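Local atomic coordinates of flavin reductase domain protein (Arthrobacter sp., PDB entry 2QCK), a protein that probably binds FMN and reduces flavin at the expense of NAD(P)H, as flavin reductases of the FMN-binding split-barrel family do. Residues 62-67 with 123-128; 41-46 with 51-56; 100-105 with 110-115; 104-109 with 137-142. All coordinates share one frame; numbering follows the deposited sequence. Where two conformers were deposited one is given.

Contact 1: residues 62-67 with 123-128; sequences SSWPAI and QMRLSF. With PO4 (phosphate ion), chain B.
R125, on the long strand 116-127 of the antiparallel FMN-binding split barrel, reaches across to the backbone of I67 in the short helix 64-69, while the ring of W64 lies beside the root of the same arginine. The guanidinium approaches side-on. NE lies 2.9 Å and NH2 3.0 Å from I67 O, and both hydrogen bonds converge on that single oxygen. The carbonyl oxygen sits almost in the guanidinium plane. NH2 points nearly along the C=O axis, whereas NE comes in tilted from the carbonyl plane. A bend at chi2 (111°) turns the arginine out of its straight course and presents this edge. The type suits the place: a long cationic side chain can span from strand to helix, and its charge probably complements the partly negative carbonyl end of the helix.

The indole stands nearly perpendicular to the guanidinium, at 80°, so the two do not stack. CG of W64 is anti to the backbone N, which carries the benzo end of the ring toward the strand. There CH2 meets R125 CB at the ring edge, 4.1 Å away, and S127 OG comes obliquely to within 3.6 Å of CH2. M57 and A132 also pack on this tryptophan, joining the helix to the neighbouring strands 51-58 and 131-143. The pyrrole end of the indole holds a phosphate ion, probably acquired from the crystallisation liquor: W64 NE1 makes a weak, bent hydrogen bond of 2.8 Å to phosphate O3, and phosphate O2 lies in the indole plane at the ring edge.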
loop_
_atom_site.group_PDB
_atom_site.type_symbol
_atom_site.label_atom_id
_atom_site.label_comp_id
_atom_site.label_asym_id
_atom_site.label_seq_id
_atom_site.Cartn_x
_atom_site.Cartn_y
_atom_site.Cartn_z
ATOM N N SER A 62 -7.770 14.703 11.174
ATOM C CA SER A 62 -7.900 15.070 12.595
ATOM C C SER A 62 -6.744 14.474 13.409
ATOM O O SER A 62 -6.478 14.876 14.526
ATOM C CB SER A 62 -9.259 14.569 13.130
ATOM O OG SER A 62 -9.356 13.165 12.990
ATOM N N SER A 63 -6.047 13.508 12.851
ATOM C CA SER A 63 -4.940 12.895 13.550
ATOM C C SER A 63 -3.572 13.427 13.107
ATOM O O SER A 63 -2.545 12.918 13.575
ATOM C CB SER A 63 -4.964 11.388 13.300
ATOM O OG SER A 63 -6.180 10.833 13.755
ATOM N N TRP A 64 -3.513 14.403 12.206
ATOM C CA TRP A 64 -2.188 14.857 11.711
ATOM C C TRP A 64 -1.319 15.493 12.834
ATOM O O TRP A 64 -0.134 15.158 12.975
ATOM C CB TRP A 64 -2.326 15.789 10.491
ATOM C CG TRP A 64 -1.035 16.451 10.171
ATOM C CD1 TRP A 64 -0.694 17.758 10.396
ATOM C CD2 TRP A 64 0.147 15.803 9.695
ATOM N NE1 TRP A 64 0.619 17.977 10.025
ATOM C CE2 TRP A 64 1.162 16.793 9.594
ATOM C CE3 TRP A 64 0.435 14.498 9.291
ATOM C CZ2 TRP A 64 2.423 16.513 9.138
ATOM C CZ3 TRP A 64 1.712 14.224 8.855
ATOM C CH2 TRP A 64 2.687 15.228 8.778
ATOM N N PRO A 65 -1.895 16.383 13.643
ATOM C CA PRO A 65 -1.112 16.958 14.686
ATOM C C PRO A 65 -0.563 15.917 15.641
ATOM O O PRO A 65 0.547 16.090 16.109
ATOM C CB PRO A 65 -2.094 17.907 15.381
ATOM C CG PRO A 65 -3.024 18.287 14.300
ATOM C CD PRO A 65 -3.241 16.975 13.612
ATOM N N ALA A 66 -1.320 14.854 15.924
ATOM C CA ALA A 66 -0.840 13.765 16.808
ATOM C C ALA A 66 0.377 13.114 16.173
ATOM O O ALA A 66 1.418 12.925 16.822
ATOM C CB ALA A 66 -1.922 12.709 17.050
ATOM N N ILE A 67 0.269 12.853 14.878
ATOM C CA ILE A 67 1.363 12.224 14.124
ATOM C C ILE A 67 2.600 13.128 13.947
ATOM O O ILE A 67 3.760 12.661 14.026
ATOM C CB ILE A 67 0.820 11.715 12.747
ATOM C CG1 ILE A 67 -0.231 10.605 12.956
ATOM C CG2 ILE A 67 1.936 11.143 11.884
ATOM C CD1 ILE A 67 0.318 9.244 13.381
ATOM N N GLN A 123 10.206 7.755 12.291
ATOM C CA GLN A 123 11.552 8.271 11.970
ATOM C C GLN A 123 11.461 9.691 11.417
ATOM O O GLN A 123 12.166 10.595 11.837
ATOM C CB GLN A 123 12.214 7.320 10.990
ATOM C CG GLN A 123 12.276 5.904 11.530
ATOM C CD GLN A 123 13.147 5.757 12.754
ATOM O OE1 GLN A 123 14.366 5.854 12.662
ATOM N NE2 GLN A 123 12.533 5.484 13.912
HETATM N N MSE A 124 10.532 9.911 10.514
HETATM C CA MSE A 124 10.397 11.175 9.846
HETATM C C MSE A 124 9.073 11.130 9.128
HETATM O O MSE A 124 8.534 10.042 8.854
HETATM C CB MSE A 124 11.494 11.262 8.760
HETATM C CG MSE A 124 11.157 10.161 7.609
HETATM SE SE MSE A 124 12.761 9.640 7.119
HETATM C CE MSE A 124 13.435 8.686 8.687
ATOM N N ARG A 125 8.564 12.318 8.799
ATOM C CA ARG A 125 7.475 12.492 7.845
ATOM C C ARG A 125 7.977 13.330 6.692
ATOM O O ARG A 125 8.666 14.343 6.921
ATOM C CB ARG A 125 6.298 13.241 8.497
ATOM C CG ARG A 125 5.930 12.728 9.874
ATOM C CD ARG A 125 6.274 13.725 10.947
ATOM N NE ARG A 125 6.077 13.158 12.277
ATOM C CZ ARG A 125 7.047 12.802 13.128
ATOM N NH1 ARG A 125 8.333 12.927 12.841
ATOM N NH2 ARG A 125 6.707 12.289 14.290
ATOM N N LEU A 126 7.623 12.963 5.455
ATOM C CA LEU A 126 7.984 13.726 4.273
ATOM C C LEU A 126 6.751 14.474 3.830
ATOM O O LEU A 126 5.834 13.870 3.233
ATOM C CB LEU A 126 8.397 12.763 3.203
ATOM C CG LEU A 126 9.094 13.213 1.921
ATOM C CD1 LEU A 126 10.340 14.036 2.181
ATOM C CD2 LEU A 126 9.392 11.920 1.117
ATOM N N SER A 127 6.697 15.766 4.138
ATOM C CA SER A 127 5.455 16.500 4.020
ATOM C C SER A 127 5.403 17.324 2.778
ATOM O O SER A 127 6.292 18.136 2.505
ATOM C CB SER A 127 5.197 17.366 5.248
ATOM O OG SER A 127 5.067 16.529 6.368
ATOM N N PHE A 128 4.332 17.113 2.027
ATOM C CA PHE A 128 4.023 17.949 0.898
ATOM C C PHE A 128 2.978 18.979 1.350
ATOM O O PHE A 128 2.823 19.266 2.562
ATOM C CB PHE A 128 3.612 17.069 -0.306
ATOM C CG PHE A 128 4.716 16.139 -0.769
ATOM C CD1 PHE A 128 4.941 14.932 -0.130
ATOM C CD2 PHE A 128 5.586 16.526 -1.779
ATOM C CE1 PHE A 128 5.994 14.109 -0.504
ATOM C CE2 PHE A 128 6.641 15.701 -2.169
ATOM C CZ PHE A 128 6.848 14.497 -1.510
HETATM P P PO4 B . 3.160 20.468 11.127
HETATM O O1 PO4 B . 4.323 19.996 11.967
HETATM O O2 PO4 B . 3.398 20.140 9.663
HETATM O O3 PO4 B . 1.967 19.749 11.691
HETATM O O4 PO4 B . 2.918 21.960 11.254
#

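Contact 2: residues 41-46 with 51-56; sequences TSVASL and PRFTFN
S42 to L46 lie antiparallel to R52 to N56, and backbone hydrogen bonds fix the register. A44 and T54 form a hydrogen-bonded pair, with A44 N to T54 O and T54 N to A44 O each 2.9 Å. One step on, S45 and F53 make a non-hydrogen-bonded pair whose side chains diverge, and L46 N then gives a bond of 2.8 Å to R52 O.

A side chain extends this pattern where strand 44-48 has not yet begun. N56 N donates to S42 OG over 2.9 Å, almost straight at 171°. The serine reaches it because its hydroxyl lies between the backbone N and carbonyl carbon (chi1 57°). With an alanine here, N56 N would probably be left without this acceptor and the start of the hairpin less firmly tied. A water bridges S42 O and T54 OG1, 2.8 Å from the latter.

Apolar contacts divide between the two sides. V43 straddles two phenylalanines: its CG1 touches F53 CD2 at 4.0 Å, and its CG2 rests on F55 CB at the same distance. Branched and aromatic residues suit this side, where I27 and V75 add to the packing. On the side of A44 and T54, the methyl L46 CD2 meets T54 CG2 at 3.8 Å, the two side chains at about a right angle, and also touches the aliphatic part of R52.

The polar ends of that side serve the dimer: T54 OG1 bonds N56 ND2 of the second subunit, and R52 forms a salt bridge with E129 of that subunit. The whole is a beta hairpin of the split barrel, one side turned mainly to the barrel core and the other carrying these polar bonds between subunits.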
loop_
_atom_site.group_PDB
_atom_site.type_symbol
_atom_site.label_atom_id
_atom_site.label_comp_id
_atom_site.label_asym_id
_atom_site.label_seq_id
_atom_site.Cartn_x
_atom_site.Cartn_y
_atom_site.Cartn_z
ATOM N N THR A 41 -5.485 2.618 4.274
ATOM C CA THR A 41 -5.258 1.633 3.215
ATOM C C THR A 41 -3.862 1.710 2.579
ATOM O O THR A 41 -3.590 0.994 1.610
ATOM C CB THR A 41 -6.315 1.793 2.112
ATOM O OG1 THR A 41 -6.447 3.180 1.784
ATOM C CG2 THR A 41 -7.691 1.284 2.592
ATOM N N SER A 42 -2.955 2.514 3.113
ATOM C CA SER A 42 -1.635 2.684 2.467
ATOM C C SER A 42 -0.458 2.058 3.193
ATOM O O SER A 42 0.701 2.239 2.803
ATOM C CB SER A 42 -1.358 4.166 2.245
ATOM O OG SER A 42 -1.420 4.911 3.453
ATOM N N VAL A 43 -0.733 1.304 4.233
ATOM C CA VAL A 43 0.319 0.775 5.059
ATOM C C VAL A 43 1.024 -0.245 4.168
ATOM O O VAL A 43 0.336 -1.034 3.534
ATOM C CB VAL A 43 -0.237 0.104 6.338
ATOM C CG1 VAL A 43 0.824 -0.704 7.011
ATOM C CG2 VAL A 43 -0.817 1.176 7.331
ATOM N N ALA A 44 2.352 -0.202 4.118
ATOM C CA ALA A 44 3.180 -1.108 3.268
ATOM C C ALA A 44 4.448 -1.364 4.008
ATOM O O ALA A 44 4.999 -0.481 4.663
ATOM C CB ALA A 44 3.506 -0.480 1.958
ATOM N N SER A 45 4.920 -2.586 3.888
ATOM C CA SER A 45 6.261 -2.945 4.292
ATOM C C SER A 45 7.341 -2.161 3.531
ATOM O O SER A 45 7.241 -2.004 2.307
ATOM C CB SER A 45 6.434 -4.427 4.002
ATOM O OG SER A 45 7.612 -4.835 4.620
ATOM N N LEU A 46 8.369 -1.685 4.257
ATOM C CA LEU A 46 9.536 -1.038 3.665
ATOM C C LEU A 46 10.805 -1.864 3.762
ATOM O O LEU A 46 11.508 -2.080 2.774
ATOM C CB LEU A 46 9.761 0.361 4.284
ATOM C CG LEU A 46 11.018 1.170 3.894
ATOM C CD1 LEU A 46 11.164 1.392 2.374
ATOM C CD2 LEU A 46 10.966 2.476 4.636
ATOM N N PRO A 51 13.175 -3.532 10.711
ATOM C CA PRO A 51 11.829 -3.577 10.235
ATOM C C PRO A 51 11.226 -2.201 10.175
ATOM O O PRO A 51 11.214 -1.494 11.185
ATOM C CB PRO A 51 11.118 -4.443 11.278
ATOM C CG PRO A 51 11.941 -4.372 12.499
ATOM C CD PRO A 51 13.330 -4.144 12.053
ATOM N N ARG A 52 10.714 -1.848 9.002
ATOM C CA ARG A 52 10.026 -0.573 8.811
ATOM C C ARG A 52 8.805 -0.712 7.919
ATOM O O ARG A 52 8.753 -1.561 7.061
ATOM C CB ARG A 52 10.931 0.469 8.151
ATOM C CG ARG A 52 12.344 0.617 8.674
ATOM C CD ARG A 52 12.957 1.853 8.043
ATOM N NE ARG A 52 14.327 1.657 7.572
ATOM C CZ ARG A 52 15.408 1.784 8.326
ATOM N NH1 ARG A 52 15.307 2.096 9.611
ATOM N NH2 ARG A 52 16.600 1.598 7.795
ATOM N N PHE A 53 7.844 0.186 8.109
ATOM C CA PHE A 53 6.707 0.290 7.229
ATOM C C PHE A 53 6.457 1.757 6.958
ATOM O O PHE A 53 6.980 2.606 7.652
ATOM C CB PHE A 53 5.414 -0.384 7.776
ATOM C CG PHE A 53 4.838 0.235 9.034
ATOM C CD1 PHE A 53 5.225 -0.208 10.276
ATOM C CD2 PHE A 53 3.812 1.169 8.967
ATOM C CE1 PHE A 53 4.678 0.315 11.423
ATOM C CE2 PHE A 53 3.285 1.709 10.125
ATOM C CZ PHE A 53 3.713 1.270 11.334
ATOM N N THR A 54 5.671 2.009 5.922
ATOM C CA THR A 54 5.290 3.357 5.518
ATOM C C THR A 54 3.780 3.450 5.389
ATOM O O THR A 54 3.130 2.447 5.141
ATOM C CB THR A 54 5.902 3.668 4.149
ATOM O OG1 THR A 54 5.562 2.620 3.243
ATOM C CG2 THR A 54 7.396 3.750 4.236
ATOM N N PHE A 55 3.230 4.652 5.573
ATOM C CA PHE A 55 1.884 4.962 5.126
ATOM C C PHE A 55 1.809 6.440 4.730
ATOM O O PHE A 55 2.724 7.236 5.028
ATOM C CB PHE A 55 0.856 4.613 6.226
ATOM C CG PHE A 55 1.014 5.406 7.485
ATOM C CD1 PHE A 55 1.950 5.041 8.438
ATOM C CD2 PHE A 55 0.238 6.564 7.725
ATOM C CE1 PHE A 55 2.074 5.771 9.613
ATOM C CE2 PHE A 55 0.412 7.293 8.876
ATOM C CZ PHE A 55 1.331 6.906 9.810
ATOM N N ASN A 56 0.727 6.794 4.057
ATOM C CA ASN A 56 0.459 8.156 3.667
ATOM C C ASN A 56 -0.772 8.682 4.404
ATOM O O ASN A 56 -1.703 7.917 4.732
ATOM C CB ASN A 56 0.254 8.256 2.155
ATOM C CG ASN A 56 1.446 7.737 1.346
ATOM O OD1 ASN A 56 2.584 7.768 1.811
ATOM N ND2 ASN A 56 1.183 7.222 0.134
HETATM O O HOH W 1 3.053 3.191 2.101
#

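Contact 3: residues 100-105 with 110-115; sequences HWELGP and ILKDVA
K112 N donates to H100 O over 3.1 Å, reaching the oxygen from above the carbonyl plane. Next along, E102 and I110 form an antiparallel hydrogen-bonded pair, E102 N to I110 O and I110 N to E102 O both 2.8 Å.

Side chains reinforce this small hairpin. W101 CB packs on L111 CD2 at 3.8 Å, while I110 CG1 lies 4.0 Å from G104 CA; a side chain on the glycine would collide with that isoleucine. The extended lysine runs alongside the backbone of H100 and W101, with K112 CG 3.7 Å from H100 O. Replacing K112 by an alanine would probably uncover this backbone and deprive D99 O, the partner of NZ, of its donor.

Farther out, W101 CD1 sits 3.9 Å above the centre of the H100 imidazole. R95 O fixes H100 NE2 and F96 O takes W101 NE1, while L85 of helix 83-88 packs on both H100 and L111. A water donates to H100 O and K112 O.

Backbone bonds thus set the register and apolar groups seat the hairpin on its neighbours. E102 OE2 and K112 NZ, 5.3 Å apart, attract each other at most at long range.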
loop_
_atom_site.group_PDB
_atom_site.type_symbol
_atom_site.label_atom_id
_atom_site.label_comp_id
_atom_site.label_asym_id
_atom_site.label_seq_id
_atom_site.Cartn_x
_atom_site.Cartn_y
_atom_site.Cartn_z
ATOM N N HIS A 100 -13.131 -1.116 23.471
ATOM C CA HIS A 100 -12.404 -1.857 22.428
ATOM C C HIS A 100 -10.892 -1.600 22.269
ATOM O O HIS A 100 -10.303 -1.932 21.243
ATOM C CB HIS A 100 -13.060 -1.577 21.087
ATOM C CG HIS A 100 -13.060 -0.138 20.700
ATOM N ND1 HIS A 100 -13.969 0.762 21.205
ATOM C CD2 HIS A 100 -12.291 0.550 19.826
ATOM C CE1 HIS A 100 -13.756 1.948 20.661
ATOM N NE2 HIS A 100 -12.748 1.844 19.814
ATOM N N TRP A 101 -10.268 -1.036 23.288
ATOM C CA TRP A 101 -8.866 -0.704 23.232
ATOM C C TRP A 101 -8.316 -0.533 24.626
ATOM O O TRP A 101 -9.053 -0.371 25.582
ATOM C CB TRP A 101 -8.663 0.608 22.448
ATOM C CG TRP A 101 -9.274 1.762 23.140
ATOM C CD1 TRP A 101 -10.604 2.091 23.167
ATOM C CD2 TRP A 101 -8.606 2.712 23.974
ATOM N NE1 TRP A 101 -10.795 3.192 23.943
ATOM C CE2 TRP A 101 -9.589 3.598 24.459
ATOM C CE3 TRP A 101 -7.268 2.912 24.349
ATOM C CZ2 TRP A 101 -9.278 4.674 25.291
ATOM C CZ3 TRP A 101 -6.965 3.963 25.181
ATOM C CH2 TRP A 101 -7.967 4.831 25.659
ATOM N N GLU A 102 -7.004 -0.558 24.727
ATOM C CA GLU A 102 -6.335 -0.121 25.926
ATOM C C GLU A 102 -4.916 0.304 25.620
ATOM O O GLU A 102 -4.379 -0.017 24.567
ATOM C CB GLU A 102 -6.324 -1.244 26.935
ATOM C CG GLU A 102 -5.479 -2.418 26.474
ATOM C CD GLU A 102 -5.879 -3.701 27.186
ATOM O OE1 GLU A 102 -6.126 -3.641 28.430
ATOM O OE2 GLU A 102 -5.953 -4.751 26.493
ATOM N N LEU A 103 -4.330 1.048 26.546
ATOM C CA LEU A 103 -2.975 1.551 26.399
ATOM C C LEU A 103 -2.005 0.408 26.535
ATOM O O LEU A 103 -2.049 -0.334 27.528
ATOM C CB LEU A 103 -2.663 2.591 27.489
ATOM C CG LEU A 103 -3.350 3.951 27.344
ATOM C CD1 LEU A 103 -2.888 4.846 28.449
ATOM C CD2 LEU A 103 -3.141 4.606 25.961
ATOM N N GLY A 104 -1.113 0.286 25.564
ATOM C CA GLY A 104 -0.048 -0.696 25.607
ATOM C C GLY A 104 1.317 -0.053 25.781
ATOM O O GLY A 104 1.419 1.090 26.248
ATOM N N PRO A 105 2.374 -0.761 25.352
ATOM C CA PRO A 105 3.756 -0.271 25.340
ATOM C C PRO A 105 3.859 1.152 24.832
ATOM O O PRO A 105 3.172 1.505 23.884
ATOM C CB PRO A 105 4.444 -1.211 24.345
ATOM C CG PRO A 105 3.723 -2.489 24.533
ATOM C CD PRO A 105 2.276 -2.111 24.769
ATOM N N ILE A 110 -3.726 0.350 21.919
ATOM C CA ILE A 110 -3.832 -0.962 21.317
ATOM C C ILE A 110 -5.304 -1.422 21.258
ATOM O O ILE A 110 -6.003 -1.518 22.285
ATOM C CB ILE A 110 -2.906 -2.024 22.016
ATOM C CG1 ILE A 110 -1.445 -1.561 21.998
ATOM C CG2 ILE A 110 -3.025 -3.382 21.282
ATOM C CD1 ILE A 110 -0.816 -1.497 20.593
ATOM N N LEU A 111 -5.753 -1.688 20.031
ATOM C CA LEU A 111 -7.079 -2.145 19.744
ATOM C C LEU A 111 -7.136 -3.635 19.920
ATOM O O LEU A 111 -6.294 -4.354 19.403
ATOM C CB LEU A 111 -7.461 -1.830 18.299
ATOM C CG LEU A 111 -7.302 -0.403 17.792
ATOM C CD1 LEU A 111 -7.783 -0.326 16.320
ATOM C CD2 LEU A 111 -8.030 0.554 18.717
ATOM N N LYS A 112 -8.165 -4.076 20.638
ATOM C CA LYS A 112 -8.433 -5.486 20.927
ATOM C C LYS A 112 -8.904 -6.258 19.717
ATOM O O LYS A 112 -9.499 -5.689 18.789
ATOM C CB LYS A 112 -9.535 -5.568 21.971
ATOM C CG LYS A 112 -9.233 -4.830 23.267
ATOM C CD LYS A 112 -10.432 -4.882 24.214
ATOM C CE LYS A 112 -10.042 -4.388 25.602
ATOM N NZ LYS A 112 -11.207 -4.078 26.500
ATOM N N ASP A 113 -8.645 -7.556 19.725
ATOM C CA ASP A 113 -9.310 -8.501 18.815
ATOM C C ASP A 113 -8.970 -8.301 17.361
ATOM O O ASP A 113 -9.799 -8.567 16.510
ATOM C CB ASP A 113 -10.840 -8.424 18.957
ATOM C CG ASP A 113 -11.345 -8.859 20.319
ATOM O OD1 ASP A 113 -10.833 -9.866 20.853
ATOM O OD2 ASP A 113 -12.262 -8.188 20.836
ATOM N N VAL A 114 -7.767 -7.838 17.058
ATOM C CA VAL A 114 -7.347 -7.597 15.655
ATOM C C VAL A 114 -6.472 -8.776 15.220
ATOM O O VAL A 114 -6.148 -9.648 16.048
ATOM C CB VAL A 114 -6.608 -6.230 15.449
ATOM C CG1 VAL A 114 -7.526 -5.052 15.761
ATOM C CG2 VAL A 114 -5.355 -6.137 16.258
ATOM N N ALA A 115 -6.079 -8.795 13.955
ATOM C CA ALA A 115 -5.219 -9.866 13.416
ATOM C C ALA A 115 -3.806 -9.852 14.025
ATOM O O ALA A 115 -3.113 -10.880 14.091
ATOM C CB ALA A 115 -5.131 -9.779 11.903
HETATM O O HOH W 2 -11.181 -3.709 18.824
#

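Contact 4: residues 104-109 with 137-142; sequences GPYEVP and EVVEGQ
P105 and Y106 meet strand 131-143 from a tight loop whose shortest polar bond closes its base: G104 N donates to V108 O over 2.7 Å. Inside it, V108 N bonds to P105 O at 3.0 Å. Y106 and E107 between them both adopt left-handed backbone angles, giving a type I' turn, and the restricted ring of P105 suits the position just before these two corner residues.

The contact with the strand is apolar and slight. The tyrosine ring comes to V139 obliquely, its CE2 3.9 Å from V139 CG2, and the same methyl is 4.0 Å from Y106 OH. CG of Y106 is anti to the carbonyl carbon (chi1 -48°), which swings the ring over toward the strand. A large aromatic group suits this exposed turn because it can bridge the gap to the strand; it also stacks on H72 and touches I119.

P105 lies beside E140, with P105 CG 4.5 Å from E140 CG. Here the glutamate offers its methylene, for the chain folds back at chi2 (58°) and sends the carboxylate to its own backbone. G141 N donates to E140 OE2 over 3.2 Å, arriving on the anti side and 22° out of the carboxylate plane. This bond gives the charged end a local partner while the aliphatic part faces the proline.

Both V139 and E140 point toward the turn because the strand is irregular there. The two residues stand opposite the single residue I119 of strand 116-127, and V139 has a nearly helical psi. This is a classic beta bulge in the antiparallel barrel, with the turn of the small hairpin 101-111 leaning against it.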
loop_
_atom_site.group_PDB
_atom_site.type_symbol
_atom_site.label_atom_id
_atom_site.label_comp_id
_atom_site.label_asym_id
_atom_site.label_seq_id
_atom_site.Cartn_x
_atom_site.Cartn_y
_atom_site.Cartn_z
ATOM N N GLY A 104 -1.113 0.286 25.564
ATOM C CA GLY A 104 -0.048 -0.696 25.607
ATOM C C GLY A 104 1.317 -0.053 25.781
ATOM O O GLY A 104 1.419 1.090 26.248
ATOM N N PRO A 105 2.374 -0.761 25.352
ATOM C CA PRO A 105 3.756 -0.271 25.340
ATOM C C PRO A 105 3.859 1.152 24.832
ATOM O O PRO A 105 3.172 1.505 23.884
ATOM C CB PRO A 105 4.444 -1.211 24.345
ATOM C CG PRO A 105 3.723 -2.489 24.533
ATOM C CD PRO A 105 2.276 -2.111 24.769
ATOM N N TYR A 106 4.704 1.942 25.490
ATOM C CA TYR A 106 4.894 3.352 25.195
ATOM C C TYR A 106 3.593 4.155 25.234
ATOM O O TYR A 106 3.507 5.240 24.638
ATOM C CB TYR A 106 5.582 3.520 23.848
ATOM C CG TYR A 106 6.796 2.636 23.658
ATOM C CD1 TYR A 106 8.064 3.067 24.025
ATOM C CD2 TYR A 106 6.679 1.381 23.108
ATOM C CE1 TYR A 106 9.178 2.266 23.840
ATOM C CE2 TYR A 106 7.784 0.574 22.912
ATOM C CZ TYR A 106 9.032 1.018 23.280
ATOM O OH TYR A 106 10.130 0.196 23.099
ATOM N N GLU A 107 2.582 3.630 25.927
ATOM C CA GLU A 107 1.273 4.286 26.039
ATOM C C GLU A 107 0.575 4.401 24.679
ATOM O O GLU A 107 -0.273 5.264 24.487
ATOM C CB GLU A 107 1.423 5.683 26.638
ATOM C CG GLU A 107 2.162 5.704 27.958
ATOM C CD GLU A 107 1.216 5.577 29.113
ATOM O OE1 GLU A 107 0.552 6.588 29.431
ATOM O OE2 GLU A 107 1.119 4.471 29.687
ATOM N N VAL A 108 0.962 3.556 23.733
ATOM C CA VAL A 108 0.290 3.496 22.442
ATOM C C VAL A 108 -1.083 2.843 22.664
ATOM O O VAL A 108 -1.206 1.856 23.431
ATOM C CB VAL A 108 1.120 2.686 21.421
ATOM C CG1 VAL A 108 0.346 2.508 20.073
ATOM C CG2 VAL A 108 2.474 3.364 21.179
ATOM N N PRO A 109 -2.142 3.394 22.026
ATOM C CA PRO A 109 -3.433 2.722 22.121
ATOM C C PRO A 109 -3.468 1.467 21.258
ATOM O O PRO A 109 -3.236 1.517 20.033
ATOM C CB PRO A 109 -4.417 3.775 21.598
ATOM C CG PRO A 109 -3.655 5.050 21.509
ATOM C CD PRO A 109 -2.260 4.630 21.234
ATOM N N GLU A 137 9.834 2.863 12.179
ATOM C CA GLU A 137 10.650 1.699 12.514
ATOM C C GLU A 137 9.968 0.918 13.644
ATOM O O GLU A 137 9.655 1.482 14.703
ATOM C CB GLU A 137 12.050 2.131 12.977
ATOM C CG GLU A 137 12.963 0.909 13.264
ATOM C CD GLU A 137 14.405 1.245 13.619
ATOM O OE1 GLU A 137 14.969 2.194 13.052
ATOM O OE2 GLU A 137 15.009 0.500 14.410
ATOM N N VAL A 138 9.828 -0.391 13.449
ATOM C CA VAL A 138 9.021 -1.230 14.310
ATOM C C VAL A 138 9.886 -1.640 15.490
ATOM O O VAL A 138 11.006 -2.045 15.304
ATOM C CB VAL A 138 8.504 -2.466 13.538
ATOM C CG1 VAL A 138 7.836 -3.476 14.446
ATOM C CG2 VAL A 138 7.544 -2.028 12.475
ATOM N N VAL A 139 9.367 -1.469 16.696
ATOM C CA VAL A 139 10.102 -1.820 17.917
ATOM C C VAL A 139 9.426 -2.915 18.738
ATOM O O VAL A 139 10.047 -3.497 19.652
ATOM C CB VAL A 139 10.358 -0.585 18.812
ATOM C CG1 VAL A 139 11.280 0.387 18.099
ATOM C CG2 VAL A 139 9.036 0.103 19.240
ATOM N N GLU A 140 8.180 -3.235 18.426
ATOM C CA GLU A 140 7.441 -4.214 19.225
ATOM C C GLU A 140 6.267 -4.709 18.409
ATOM O O GLU A 140 5.861 -4.057 17.446
ATOM C CB GLU A 140 6.964 -3.565 20.551
ATOM C CG GLU A 140 6.406 -4.527 21.598
ATOM C CD GLU A 140 7.421 -5.576 21.976
ATOM O OE1 GLU A 140 8.276 -5.258 22.844
ATOM O OE2 GLU A 140 7.378 -6.697 21.387
ATOM N N GLY A 141 5.717 -5.859 18.774
ATOM C CA GLY A 141 4.514 -6.349 18.093
ATOM C C GLY A 141 4.009 -7.660 18.638
ATOM O O GLY A 141 4.628 -8.245 19.514
ATOM N N GLN A 142 2.877 -8.112 18.115
ATOM C CA GLN A 142 2.193 -9.279 18.636
ATOM C C GLN A 142 1.191 -9.741 17.590
ATOM O O GLN A 142 0.399 -8.961 17.071
ATOM C CB GLN A 142 1.490 -8.925 19.922
ATOM C CG GLN A 142 1.133 -10.122 20.762
ATOM C CD GLN A 142 0.321 -9.721 21.982
ATOM O OE1 GLN A 142 -0.752 -9.098 21.875
ATOM N NE2 GLN A 142 0.830 -10.075 23.154
#

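How the contacts relate
Along the chain, contact 2 closes before the others open, contact 3 lies between the two segments of contact 1, and contacts 1 and 4 alternate. Contacts 1, 2 and 4 reach the same antiparallel sheet, in which strand 131-143 has strands 51-58 and 116-127 as neighbours. Contact 2 touches contact 4 there, P51 O lying 2.9 Å from V138 N, although their centres are 16 Å apart. Contacts 3 and 4 share G104 and P105, their centres about 10 Å apart: contact 3 closes the small hairpin, and contact 4 rests its turn against strand 131-143. Contact 1 is about 22 Å from contact 3, centre to centre. Contact 2 also carries polar bonds to the second subunit, linking barrel and dimer.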